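Succinyl-CoA:3-ketoacid-coenzyme A transferase subunit B (PDB 3RRL) transfers coenzyme A from succinyl-CoA to a 3-oxo acid, yielding a 3-oxoacyl-CoA and succinate, as the B subunit of succinyl-CoA:3-ketoacid CoA-transferase. Local coordinates at residues 10-15 and 134-139; 39-44 and 77-82; 109-114 and 123-128; 172-177 and 193-198. All blocks are in the same frame, centred on the assembly; numbering follows the deposited sequence.

Contact 1 (10-15 and 134-139); sequences AKELKE and KVIVIM
Glu-12 meets two residues of strand 134-138 with different parts of its side chain: its methylenes lie against Ile-136, and its carboxylate pairs with Lys-134. The tight part is apolar. CD1 of Ile-136, the far end of an extended side chain, sits 3.5 Å from CB and 3.6 Å from CG of Glu-12, so the methyl packs on the stem of the acid below its charged head. Ile-136 itself is buried, with Leu-95 and Ile-168 of the adjacent strands beside it. The more open side is ionic. The Glu-12 chain bends at chi2 (-66°), which turns the carboxylate aside from the isoleucine, while the straight Lys-134 chain crosses it at about a right angle. NZ of Lys-134 donates to OE1 of Glu-12 at 2.7 Å, reaching the oxygen from above the carboxylate plane, 38° out of it. Both residues of the salt bridge are partly exposed, and each has further partners: Arg-8 and Gln-166 at OE2 of Glu-12, and OE1 of Gln-166 at the lysine ammonium. The type I turn from Ala-10 to Leu-13, at the end of helix 2-10, holds Glu-12 over the sheet. With Arg-8 and Lys-134 both bonded to it, the carboxylate is probably kept ionised, and Gln-166 ties this charged cluster to the next strand, above an apolar floor formed by Ile-136.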
loop_
_atom_site.group_PDB
_atom_site.type_symbol
_atom_site.label_atom_id
_atom_site.label_comp_id
_atom_site.label_asym_id
_atom_site.label_seq_id
_atom_site.Cartn_x
_atom_site.Cartn_y
_atom_site.Cartn_z
ATOM N N ALA B 10 4.152 -18.274 -27.836
ATOM C CA ALA B 10 2.843 -18.706 -27.345
ATOM C C ALA B 10 2.923 -20.042 -26.618
ATOM O O ALA B 10 2.141 -20.314 -25.711
ATOM C CB ALA B 10 1.846 -18.790 -28.487
ATOM N N LYS B 11 3.875 -20.871 -27.021
ATOM C CA LYS B 11 4.047 -22.180 -26.414
ATOM C C LYS B 11 4.454 -22.084 -24.949
ATOM O O LYS B 11 4.302 -23.046 -24.189
ATOM C CB LYS B 11 5.067 -23.003 -27.203
ATOM C CG LYS B 11 4.615 -23.352 -28.614
ATOM C CD LYS B 11 5.612 -24.281 -29.298
ATOM C CE LYS B 11 4.995 -24.963 -30.509
ATOM N NZ LYS B 11 4.507 -23.992 -31.532
ATOM N N GLU B 12 4.968 -20.924 -24.553
ATOM C CA GLU B 12 5.387 -20.714 -23.165
ATOM C C GLU B 12 4.216 -20.411 -22.221
ATOM O O GLU B 12 4.360 -20.444 -20.993
ATOM C CB GLU B 12 6.442 -19.603 -23.086
ATOM C CG GLU B 12 7.706 -19.914 -23.882
ATOM C CD GLU B 12 8.469 -21.096 -23.309
ATOM O OE1 GLU B 12 8.653 -21.130 -22.069
ATOM O OE2 GLU B 12 8.877 -21.991 -24.087
ATOM N N LEU B 13 3.054 -20.114 -22.792
ATOM C CA LEU B 13 1.879 -19.820 -21.974
ATOM C C LEU B 13 1.194 -21.105 -21.540
ATOM O O LEU B 13 0.870 -21.959 -22.365
ATOM C CB LEU B 13 0.902 -18.919 -22.725
ATOM C CG LEU B 13 1.465 -17.563 -23.140
ATOM C CD1 LEU B 13 0.355 -16.676 -23.649
ATOM C CD2 LEU B 13 2.135 -16.924 -21.960
ATOM N N LYS B 14 0.989 -21.237 -20.237
ATOM C CA LYS B 14 0.421 -22.451 -19.659
ATOM C C LYS B 14 -0.843 -22.145 -18.861
ATOM O O LYS B 14 -0.983 -21.057 -18.296
ATOM C CB LYS B 14 1.445 -23.130 -18.748
ATOM C CG LYS B 14 2.780 -23.446 -19.414
ATOM C CD LYS B 14 2.655 -24.640 -20.346
ATOM C CE LYS B 14 4.019 -25.209 -20.720
ATOM N NZ LYS B 14 3.905 -26.579 -21.317
ATOM N N GLU B 15 -1.745 -23.123 -18.803
ATOM C CA GLU B 15 -2.996 -22.991 -18.070
ATOM C C GLU B 15 -2.761 -22.542 -16.636
ATOM O O GLU B 15 -1.923 -23.108 -15.933
ATOM C CB GLU B 15 -3.739 -24.329 -18.057
ATOM C CG GLU B 15 -4.417 -24.688 -19.370
ATOM C CD GLU B 15 -5.830 -24.149 -19.465
ATOM O OE1 GLU B 15 -6.366 -23.686 -18.435
ATOM O OE2 GLU B 15 -6.408 -24.193 -20.571
ATOM N N LYS B 134 9.188 -15.755 -14.377
ATOM C CA LYS B 134 9.975 -16.012 -15.571
ATOM C C LYS B 134 9.913 -14.821 -16.520
ATOM O O LYS B 134 8.843 -14.270 -16.778
ATOM C CB LYS B 134 9.508 -17.277 -16.286
ATOM C CG LYS B 134 10.407 -17.651 -17.439
ATOM C CD LYS B 134 9.939 -18.903 -18.151
ATOM C CE LYS B 134 10.897 -19.258 -19.285
ATOM N NZ LYS B 134 10.360 -20.337 -20.158
ATOM N N VAL B 135 11.076 -14.425 -17.021
ATOM C CA VAL B 135 11.177 -13.317 -17.951
ATOM C C VAL B 135 11.596 -13.839 -19.312
ATOM O O VAL B 135 12.681 -14.392 -19.458
ATOM C CB VAL B 135 12.199 -12.280 -17.471
ATOM C CG1 VAL B 135 12.435 -11.237 -18.546
ATOM C CG2 VAL B 135 11.727 -11.626 -16.169
ATOM N N ILE B 136 10.720 -13.677 -20.299
ATOM C CA ILE B 136 11.016 -14.055 -21.673
ATOM C C ILE B 136 11.128 -12.819 -22.567
ATOM O O ILE B 136 10.228 -11.985 -22.592
ATOM C CB ILE B 136 9.912 -14.954 -22.253
ATOM C CG1 ILE B 136 9.687 -16.174 -21.363
ATOM C CG2 ILE B 136 10.255 -15.381 -23.679
ATOM C CD1 ILE B 136 8.514 -17.033 -21.809
ATOM N N VAL B 137 12.233 -12.703 -23.299
ATOM C CA VAL B 137 12.376 -11.652 -24.296
ATOM C C VAL B 137 12.174 -12.250 -25.685
ATOM O O VAL B 137 12.747 -13.292 -26.011
ATOM C CB VAL B 137 13.762 -10.985 -24.238
ATOM C CG1 VAL B 137 13.951 -10.046 -25.431
ATOM C CG2 VAL B 137 13.942 -10.231 -22.938
ATOM N N ILE B 138 11.346 -11.598 -26.494
ATOM C CA ILE B 138 11.139 -12.024 -27.870
ATOM C C ILE B 138 11.478 -10.870 -28.807
ATOM O O ILE B 138 11.005 -9.743 -28.630
ATOM C CB ILE B 138 9.707 -12.542 -28.121
ATOM C CG1 ILE B 138 8.692 -11.391 -28.103
ATOM C CG2 ILE B 138 9.361 -13.629 -27.114
ATOM C CD1 ILE B 138 7.281 -11.814 -28.508
HETATM N N MSE B 139 12.322 -11.162 -29.784
HETATM C CA MSE B 139 13.023 -10.121 -30.505
HETATM C C MSE B 139 13.459 -10.608 -31.873
HETATM O O MSE B 139 13.811 -11.777 -32.030
HETATM C CB MSE B 139 14.260 -9.789 -29.687
HETATM C CG MSE B 139 15.089 -8.655 -30.180
HETATM SE SE MSE B 139 16.527 -8.471 -28.898
HETATM C CE MSE B 139 17.539 -10.074 -29.329
#

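Contact 2 (39-44 and 77-82); sequences VFQSEN and SFFNSA
Gln-41 and Phe-79 make the direct side-chain contact: NE2 of the Gln-41 amide lies 4.2 Å from CE1 of the Phe-79 ring, at the ring edge and near its plane. The two flat groups are tilted 33° apart, and the approach is van der Waals. Two waters bridge the segments farther along, one between backbone carbonyls and one from a carbonyl to a serine hydroxyl. The first donates to Asn-44 O at 2.7 Å and to Phe-79 O at 2.9 Å, spanning two carbonyls that could not bond to each other. The second donates to Glu-43 O and accepts from Ser-81 OG at 2.7 Å, linking the loop after the strand to the first turn of helix 81-89.

The next shell fixes Gln-41, which has CG anti to its backbone N (chi1 -163°) and a chain bent at chi2 (-100°); OE1 is held by Asn-20, and NE2 makes a weak hydrogen bond to Ser-84, which also bonds Glu-43 O. Ser-77 OG is a neighbour of the Phe-79 ring, in its plane at the edge. Asn-44 ND2 reaches Ile-63 O, tethering the residue next to Glu-43, the predicted active-site residue.

In the fold, strand 39-42 lies between strands 18-21 and 46-49, with strand 76-78 beyond the latter at the sheet's outer edge within this chain. Asn-80 is the N-cap of helix 81-89, whose residues Ser-84 and Met-87 touch the Phe-79 ring.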
loop_
_atom_site.group_PDB
_atom_site.type_symbol
_atom_site.label_atom_id
_atom_site.label_comp_id
_atom_site.label_asym_id
_atom_site.label_seq_id
_atom_site.Cartn_x
_atom_site.Cartn_y
_atom_site.Cartn_z
ATOM N N VAL B 39 -4.747 -15.528 -17.166
ATOM C CA VAL B 39 -5.124 -14.187 -16.756
ATOM C C VAL B 39 -4.045 -13.207 -17.174
ATOM O O VAL B 39 -2.895 -13.321 -16.755
ATOM C CB VAL B 39 -5.338 -14.115 -15.238
ATOM C CG1 VAL B 39 -5.765 -12.717 -14.834
ATOM C CG2 VAL B 39 -6.376 -15.147 -14.811
ATOM N N PHE B 40 -4.407 -12.253 -18.023
ATOM C CA PHE B 40 -3.466 -11.222 -18.419
ATOM C C PHE B 40 -3.583 -10.002 -17.521
ATOM O O PHE B 40 -4.683 -9.532 -17.231
ATOM C CB PHE B 40 -3.657 -10.854 -19.890
ATOM C CG PHE B 40 -3.342 -11.980 -20.834
ATOM C CD1 PHE B 40 -2.031 -12.382 -21.036
ATOM C CD2 PHE B 40 -4.361 -12.644 -21.512
ATOM C CE1 PHE B 40 -1.730 -13.426 -21.897
ATOM C CE2 PHE B 40 -4.075 -13.688 -22.378
ATOM C CZ PHE B 40 -2.754 -14.080 -22.572
ATOM N N GLN B 41 -2.437 -9.506 -17.068
ATOM C CA GLN B 41 -2.390 -8.369 -16.163
ATOM C C GLN B 41 -2.001 -7.118 -16.935
ATOM O O GLN B 41 -1.129 -7.166 -17.795
ATOM C CB GLN B 41 -1.373 -8.632 -15.052
ATOM C CG GLN B 41 -1.516 -7.732 -13.831
ATOM C CD GLN B 41 -0.538 -6.580 -13.823
ATOM O OE1 GLN B 41 0.048 -6.240 -14.854
ATOM N NE2 GLN B 41 -0.357 -5.964 -12.654
ATOM N N SER B 42 -2.659 -6.004 -16.637
ATOM C CA SER B 42 -2.308 -4.729 -17.247
ATOM C C SER B 42 -1.762 -3.857 -16.132
ATOM O O SER B 42 -2.388 -3.734 -15.075
ATOM C CB SER B 42 -3.536 -4.088 -17.893
ATOM O OG SER B 42 -3.175 -3.054 -18.794
ATOM N N GLU B 43 -0.588 -3.275 -16.353
ATOM C CA GLU B 43 0.147 -2.610 -15.274
ATOM C C GLU B 43 -0.546 -1.341 -14.780
ATOM O O GLU B 43 -0.189 -0.782 -13.740
ATOM C CB GLU B 43 1.572 -2.292 -15.725
ATOM C CG GLU B 43 1.644 -1.270 -16.832
ATOM C CD GLU B 43 2.825 -1.498 -17.757
ATOM O OE1 GLU B 43 3.481 -2.552 -17.627
ATOM O OE2 GLU B 43 3.094 -0.626 -18.612
ATOM N N ASN B 44 -1.558 -0.911 -15.523
ATOM C CA ASN B 44 -2.286 0.305 -15.207
ATOM C C ASN B 44 -3.419 0.034 -14.221
ATOM O O ASN B 44 -4.261 0.900 -13.965
ATOM C CB ASN B 44 -2.749 1.058 -16.458
ATOM C CG ASN B 44 -3.550 0.197 -17.405
ATOM O OD1 ASN B 44 -3.250 -0.975 -17.610
ATOM N ND2 ASN B 44 -4.573 0.787 -18.007
ATOM N N SER B 77 -10.333 -7.823 -11.872
ATOM C CA SER B 77 -10.297 -6.881 -10.762
ATOM C C SER B 77 -9.531 -5.629 -11.169
ATOM O O SER B 77 -8.638 -5.690 -12.005
ATOM C CB SER B 77 -9.664 -7.517 -9.520
ATOM O OG SER B 77 -8.458 -8.170 -9.854
ATOM N N PHE B 78 -9.905 -4.493 -10.592
ATOM C CA PHE B 78 -9.188 -3.249 -10.817
ATOM C C PHE B 78 -8.492 -2.866 -9.527
ATOM O O PHE B 78 -8.950 -3.212 -8.434
ATOM C CB PHE B 78 -10.133 -2.119 -11.251
ATOM C CG PHE B 78 -10.790 -2.342 -12.593
ATOM C CD1 PHE B 78 -10.043 -2.357 -13.751
ATOM C CD2 PHE B 78 -12.163 -2.502 -12.694
ATOM C CE1 PHE B 78 -10.648 -2.558 -14.984
ATOM C CE2 PHE B 78 -12.769 -2.700 -13.926
ATOM C CZ PHE B 78 -12.009 -2.736 -15.068
ATOM N N PHE B 79 -7.371 -2.163 -9.653
ATOM C CA PHE B 79 -6.650 -1.687 -8.485
ATOM C C PHE B 79 -5.757 -0.534 -8.896
ATOM O O PHE B 79 -5.643 -0.226 -10.087
ATOM C CB PHE B 79 -5.818 -2.826 -7.890
ATOM C CG PHE B 79 -5.273 -3.765 -8.921
ATOM C CD1 PHE B 79 -4.092 -3.473 -9.588
ATOM C CD2 PHE B 79 -5.946 -4.935 -9.234
ATOM C CE1 PHE B 79 -3.581 -4.340 -10.553
ATOM C CE2 PHE B 79 -5.441 -5.814 -10.196
ATOM C CZ PHE B 79 -4.257 -5.516 -10.853
ATOM N N ASN B 80 -5.104 0.086 -7.915
ATOM C CA ASN B 80 -4.313 1.277 -8.192
ATOM C C ASN B 80 -2.887 0.922 -8.600
ATOM O O ASN B 80 -2.511 -0.261 -8.630
ATOM C CB ASN B 80 -4.377 2.299 -7.035
ATOM C CG ASN B 80 -3.549 1.891 -5.819
ATOM O OD1 ASN B 80 -2.399 1.484 -5.940
ATOM N ND2 ASN B 80 -4.138 2.017 -4.637
ATOM N N SER B 81 -2.102 1.940 -8.926
ATOM C CA SER B 81 -0.814 1.711 -9.567
ATOM C C SER B 81 0.220 1.112 -8.625
ATOM O O SER B 81 1.019 0.301 -9.048
ATOM C CB SER B 81 -0.302 2.991 -10.218
ATOM O OG SER B 81 -1.075 3.273 -11.375
ATOM N N ALA B 82 0.191 1.513 -7.353
ATOM C CA ALA B 82 1.052 0.924 -6.337
ATOM C C ALA B 82 0.739 -0.551 -6.136
ATOM O O ALA B 82 1.646 -1.365 -5.940
ATOM C CB ALA B 82 0.901 1.663 -5.012
HETATM O O HOH W 1 -0.037 1.703 -13.290
HETATM O O HOH W 2 -6.301 1.501 -12.261
#

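Contact 3 (109-114 and 123-128); sequences LANWMI and GGAMDL
Met-126, a selenomethionine, lays its terminal methyl over one face of the Trp-112 indole, and these two residues bury the most surface in the contact. CE of Met-126 stands 3.8 Å from the centroid of the five-membered ring of Trp-112, 27° off the ring normal, a CH-pi contact. Within the indole, NE1 of Trp-112 comes nearest to CE of Met-126, at 3.5 Å. The extended chain beyond CG of Met-126 (chi2 -165°, chi3 176°) carries the methyl from the first turn of helix 125-131 across to the ring. CB of Met-113, also a selenomethionine, lies against the opposite face, 3.5 Å above the plane, so both faces of the indole carry an aliphatic group, each offset toward the rim. Its rotation is fixed further by a hydrogen bond from NE1 to the carbonyl of Leu-158.

Ala-125 is the third contributor. Its CB points at the loop and packs 4.0 Å from OD1 of Asn-111. That amide is engaged at both ends, OD1 with Thr-159 and ND2 with the carbonyl of Gly-99, and Ala-125 also rests on Leu-98 of the large sheet.

The contact thus joins the break in strand 109-114 of the small four-stranded sheet to the start of helix 125-131 in the CoA-transferase domain. It borders the active site: the side chain of Ala-125 is about 7 Å from that of Glu-43, the predicted catalytic glutamate.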
loop_
_atom_site.group_PDB
_atom_site.type_symbol
_atom_site.label_atom_id
_atom_site.label_comp_id
_atom_site.label_asym_id
_atom_site.label_seq_id
_atom_site.Cartn_x
_atom_site.Cartn_y
_atom_site.Cartn_z
ATOM N N LEU B 109 19.401 -6.934 -20.555
ATOM C CA LEU B 109 18.409 -6.473 -21.519
ATOM C C LEU B 109 18.391 -4.965 -21.719
ATOM O O LEU B 109 18.409 -4.212 -20.770
ATOM C CB LEU B 109 17.011 -6.964 -21.143
ATOM C CG LEU B 109 15.845 -6.283 -21.855
ATOM C CD1 LEU B 109 15.692 -6.738 -23.291
ATOM C CD2 LEU B 109 14.566 -6.454 -21.113
ATOM N N ALA B 110 18.362 -4.531 -22.968
ATOM C CA ALA B 110 18.192 -3.122 -23.254
ATOM C C ALA B 110 16.949 -2.939 -24.100
ATOM O O ALA B 110 16.915 -3.357 -25.239
ATOM C CB ALA B 110 19.393 -2.580 -23.967
ATOM N N ASN B 111 15.916 -2.326 -23.536
ATOM C CA ASN B 111 14.709 -2.048 -24.302
ATOM C C ASN B 111 14.028 -0.694 -24.114
ATOM O O ASN B 111 12.945 -0.489 -24.618
ATOM C CB ASN B 111 13.701 -3.192 -24.196
ATOM C CG ASN B 111 12.875 -3.136 -22.942
ATOM O OD1 ASN B 111 13.205 -2.451 -21.996
ATOM N ND2 ASN B 111 11.791 -3.868 -22.933
ATOM N N TRP B 112 14.634 0.223 -23.382
ATOM C CA TRP B 112 13.966 1.495 -23.160
ATOM C C TRP B 112 14.561 2.742 -23.801
ATOM O O TRP B 112 13.874 3.735 -23.960
ATOM C CB TRP B 112 13.802 1.742 -21.668
ATOM C CG TRP B 112 15.065 2.006 -20.954
ATOM C CD1 TRP B 112 15.982 1.100 -20.581
ATOM C CD2 TRP B 112 15.542 3.266 -20.504
ATOM N NE1 TRP B 112 17.011 1.703 -19.934
ATOM C CE2 TRP B 112 16.759 3.042 -19.865
ATOM C CE3 TRP B 112 15.054 4.568 -20.579
ATOM C CZ2 TRP B 112 17.498 4.060 -19.308
ATOM C CZ3 TRP B 112 15.793 5.574 -20.032
ATOM C CH2 TRP B 112 16.999 5.320 -19.406
HETATM N N MSE B 113 15.834 2.709 -24.142
HETATM C CA MSE B 113 16.453 3.903 -24.665
HETATM C C MSE B 113 17.518 3.723 -25.746
HETATM O O MSE B 113 18.368 2.856 -25.654
HETATM C CB MSE B 113 17.049 4.664 -23.486
HETATM C CG MSE B 113 18.051 5.711 -23.840
HETATM SE SE MSE B 113 18.633 6.633 -22.255
HETATM C CE MSE B 113 17.492 8.181 -22.403
ATOM N N ILE B 114 17.479 4.595 -26.742
ATOM C CA ILE B 114 18.574 4.776 -27.690
ATOM C C ILE B 114 19.061 6.220 -27.594
ATOM O O ILE B 114 18.316 7.143 -27.928
ATOM C CB ILE B 114 18.129 4.492 -29.131
ATOM C CG1 ILE B 114 17.528 3.088 -29.238
ATOM C CG2 ILE B 114 19.305 4.642 -30.089
ATOM C CD1 ILE B 114 16.884 2.800 -30.589
ATOM N N GLY B 123 8.690 3.085 -18.582
ATOM C CA GLY B 123 7.404 2.599 -18.102
ATOM C C GLY B 123 7.607 1.533 -17.023
ATOM O O GLY B 123 8.421 1.702 -16.113
ATOM N N GLY B 124 6.896 0.414 -17.133
ATOM C CA GLY B 124 6.995 -0.641 -16.138
ATOM C C GLY B 124 7.981 -1.758 -16.444
ATOM O O GLY B 124 8.075 -2.733 -15.692
ATOM N N ALA B 125 8.732 -1.622 -17.533
ATOM C CA ALA B 125 9.658 -2.673 -17.964
ATOM C C ALA B 125 10.721 -3.023 -16.915
ATOM O O ALA B 125 11.045 -4.197 -16.704
ATOM C CB ALA B 125 10.315 -2.292 -19.278
HETATM N N MSE B 126 11.266 -2.011 -16.252
HETATM C CA MSE B 126 12.261 -2.275 -15.218
HETATM C C MSE B 126 11.701 -3.067 -14.037
HETATM O O MSE B 126 12.391 -3.918 -13.479
HETATM C CB MSE B 126 12.918 -0.983 -14.749
HETATM C CG MSE B 126 13.794 -0.360 -15.812
HETATM SE SE MSE B 126 14.951 0.980 -15.060
HETATM C CE MSE B 126 15.988 1.421 -16.649
ATOM N N ASP B 127 10.456 -2.790 -13.666
ATOM C CA ASP B 127 9.801 -3.522 -12.588
ATOM C C ASP B 127 9.541 -4.974 -12.986
ATOM O O ASP B 127 9.802 -5.905 -12.210
ATOM C CB ASP B 127 8.482 -2.852 -12.201
ATOM C CG ASP B 127 8.678 -1.493 -11.558
ATOM O OD1 ASP B 127 8.930 -1.457 -10.329
ATOM O OD2 ASP B 127 8.576 -0.467 -12.279
ATOM N N LEU B 128 9.032 -5.160 -14.201
ATOM C CA LEU B 128 8.666 -6.485 -14.687
ATOM C C LEU B 128 9.846 -7.474 -14.793
ATOM O O LEU B 128 9.701 -8.632 -14.400
ATOM C CB LEU B 128 7.902 -6.375 -16.010
ATOM C CG LEU B 128 6.424 -5.988 -15.854
ATOM C CD1 LEU B 128 5.953 -5.152 -17.029
ATOM C CD2 LEU B 128 5.525 -7.212 -15.666
#

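Contact 4 (172-177 and 193-198); sequences AVFEFS and DQVKEK
Val-195 sets its two methyls apart, CG1 anti to the backbone N (chi1 179°) and CG2 anti to the carbonyl carbon, and each finds a different partner on strand 172-177. Phe-174 turns its ring toward the helix with CG beside its own backbone N (chi1 -61°), and the two side chains approach from opposite directions. CZ of Phe-174, the far corner of the ring, meets CG1 of Val-195 at 3.9 Å, with the methyl oblique to the ring. CG2 of Val-195 rests 4.1 Å from CB of Ala-172. This alanine marks the nearest backbone approach, its CA 7.1 Å from that of Val-195; the small methyl lets helix and strand come close there, while the phenyl fills the wider gap two residues along.

The contact is wholly apolar, and all three residues are buried. Leu-183 flanks Ala-172, Met-181 flanks Phe-174, and Leu-186 and Val-190 flank Val-195, so the valine is one member of a larger hydrophobic layer. The helix is amphipathic here: Val-195 turns inward, whereas Asp-193, Gln-194, Lys-196 and Glu-197 lie exposed to solvent.

Ala-172 and Phe-174, two apart on the strand, present the same face to the helix. The arrangement is that of an alpha/beta layer, in which helix 192-198, the last helix of the chain, packs on the face of the large mixed sheet, away from the annotated active site.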
loop_
_atom_site.group_PDB
_atom_site.type_symbol
_atom_site.label_atom_id
_atom_site.label_comp_id
_atom_site.label_asym_id
_atom_site.label_seq_id
_atom_site.Cartn_x
_atom_site.Cartn_y
_atom_site.Cartn_z
ATOM N N ALA B 172 16.550 -18.602 -33.274
ATOM C CA ALA B 172 16.718 -19.575 -32.215
ATOM C C ALA B 172 16.112 -19.251 -30.859
ATOM O O ALA B 172 15.673 -18.146 -30.597
ATOM C CB ALA B 172 18.180 -19.848 -32.046
ATOM N N VAL B 173 16.094 -20.268 -30.013
ATOM C CA VAL B 173 15.676 -20.139 -28.640
ATOM C C VAL B 173 16.897 -20.361 -27.749
ATOM O O VAL B 173 17.611 -21.333 -27.896
ATOM C CB VAL B 173 14.591 -21.142 -28.276
ATOM C CG1 VAL B 173 14.165 -20.951 -26.856
ATOM C CG2 VAL B 173 13.433 -21.010 -29.204
ATOM N N PHE B 174 17.121 -19.438 -26.827
ATOM C CA PHE B 174 18.236 -19.501 -25.914
ATOM C C PHE B 174 17.735 -19.462 -24.487
ATOM O O PHE B 174 16.708 -18.877 -24.206
ATOM C CB PHE B 174 19.152 -18.298 -26.088
ATOM C CG PHE B 174 19.766 -18.173 -27.439
ATOM C CD1 PHE B 174 21.021 -18.680 -27.688
ATOM C CD2 PHE B 174 19.107 -17.513 -28.450
ATOM C CE1 PHE B 174 21.588 -18.550 -28.917
ATOM C CE2 PHE B 174 19.677 -17.382 -29.684
ATOM C CZ PHE B 174 20.918 -17.899 -29.917
ATOM N N GLU B 175 18.477 -20.096 -23.590
ATOM C CA GLU B 175 18.190 -20.029 -22.164
ATOM C C GLU B 175 19.391 -19.480 -21.403
ATOM O O GLU B 175 20.520 -19.523 -21.887
ATOM C CB GLU B 175 17.772 -21.397 -21.629
ATOM C CG GLU B 175 16.377 -21.797 -22.080
ATOM C CD GLU B 175 15.980 -23.199 -21.649
ATOM O OE1 GLU B 175 16.809 -23.898 -21.022
ATOM O OE2 GLU B 175 14.830 -23.599 -21.947
ATOM N N PHE B 176 19.139 -18.949 -20.217
ATOM C CA PHE B 176 20.187 -18.344 -19.412
ATOM C C PHE B 176 20.283 -18.989 -18.038
ATOM O O PHE B 176 19.285 -19.089 -17.331
ATOM C CB PHE B 176 19.938 -16.838 -19.273
ATOM C CG PHE B 176 20.097 -16.089 -20.557
ATOM C CD1 PHE B 176 19.015 -15.895 -21.403
ATOM C CD2 PHE B 176 21.331 -15.593 -20.931
ATOM C CE1 PHE B 176 19.159 -15.212 -22.596
ATOM C CE2 PHE B 176 21.477 -14.912 -22.118
ATOM C CZ PHE B 176 20.389 -14.722 -22.951
ATOM N N SER B 177 21.482 -19.453 -17.692
ATOM C CA SER B 177 21.808 -19.902 -16.337
ATOM C C SER B 177 23.284 -19.638 -16.080
ATOM O O SER B 177 24.113 -19.835 -16.970
ATOM C CB SER B 177 21.545 -21.399 -16.178
ATOM O OG SER B 177 20.224 -21.735 -16.556
ATOM N N ASP B 193 24.756 -23.192 -38.081
ATOM C CA ASP B 193 25.750 -22.248 -38.584
ATOM C C ASP B 193 25.182 -20.852 -38.837
ATOM O O ASP B 193 25.882 -19.855 -38.652
ATOM C CB ASP B 193 26.423 -22.789 -39.851
ATOM C CG ASP B 193 27.577 -23.733 -39.543
ATOM O OD1 ASP B 193 27.548 -24.405 -38.484
ATOM O OD2 ASP B 193 28.517 -23.797 -40.361
ATOM N N GLN B 194 23.930 -20.781 -39.278
ATOM C CA GLN B 194 23.270 -19.489 -39.457
ATOM C C GLN B 194 23.208 -18.735 -38.128
ATOM O O GLN B 194 23.380 -17.518 -38.080
ATOM C CB GLN B 194 21.860 -19.669 -40.031
ATOM C CG GLN B 194 21.794 -19.560 -41.546
ATOM C CD GLN B 194 20.757 -20.487 -42.162
ATOM O OE1 GLN B 194 19.841 -20.958 -41.483
ATOM N NE2 GLN B 194 20.902 -20.760 -43.460
ATOM N N VAL B 195 22.966 -19.469 -37.048
ATOM C CA VAL B 195 22.885 -18.868 -35.722
ATOM C C VAL B 195 24.259 -18.410 -35.233
ATOM O O VAL B 195 24.409 -17.286 -34.760
ATOM C CB VAL B 195 22.257 -19.836 -34.698
ATOM C CG1 VAL B 195 22.211 -19.198 -33.326
ATOM C CG2 VAL B 195 20.863 -20.229 -35.138
ATOM N N LYS B 196 25.260 -19.276 -35.352
ATOM C CA LYS B 196 26.614 -18.904 -34.966
ATOM C C LYS B 196 27.032 -17.651 -35.713
ATOM O O LYS B 196 27.585 -16.715 -35.132
ATOM C CB LYS B 196 27.598 -20.024 -35.292
ATOM C CG LYS B 196 27.415 -21.295 -34.499
ATOM C CD LYS B 196 28.451 -22.317 -34.941
ATOM C CE LYS B 196 28.391 -23.594 -34.124
ATOM N NZ LYS B 196 29.282 -24.631 -34.719
ATOM N N GLU B 197 26.764 -17.654 -37.013
ATOM C CA GLU B 197 27.130 -16.556 -37.890
ATOM C C GLU B 197 26.458 -15.251 -37.476
ATOM O O GLU B 197 27.072 -14.184 -37.506
ATOM C CB GLU B 197 26.740 -16.911 -39.322
ATOM C CG GLU B 197 27.022 -15.832 -40.347
ATOM C CD GLU B 197 26.586 -16.246 -41.742
ATOM O OE1 GLU B 197 25.519 -16.889 -41.861
ATOM O OE2 GLU B 197 27.314 -15.941 -42.713
ATOM N N LYS B 198 25.192 -15.336 -37.085
ATOM C CA LYS B 198 24.421 -14.135 -36.780
ATOM C C LYS B 198 24.431 -13.737 -35.303
ATOM O O LYS B 198 23.715 -12.826 -34.902
ATOM C CB LYS B 198 22.992 -14.247 -37.313
ATOM C CG LYS B 198 22.910 -14.218 -38.831
ATOM C CD LYS B 198 21.488 -13.969 -39.299
ATOM C CE LYS B 198 21.414 -13.872 -40.813
ATOM N NZ LYS B 198 20.061 -13.435 -41.264
#

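Contacts 1, 2 and 4 all reach the large mixed sheet: contact 2 lies toward the 76-78 edge, contact 1 near the middle and contact 4 toward the C-terminal strands. Contacts 2 and 4 have centres 35 Å apart, on opposite sides of the chain's centre. Along the chain, the segments of contact 1 enclose contacts 2 and 3, which follow one another, and contact 4 comes last. Contact 1 touches contact 2 through Leu-13 and Phe-40, and contact 3 through Val-137 and Leu-109. Contacts 2 and 3, centres 18 Å apart, meet where Glu-43 packs on Leu-128, bringing two distant chain regions together around the predicted active site.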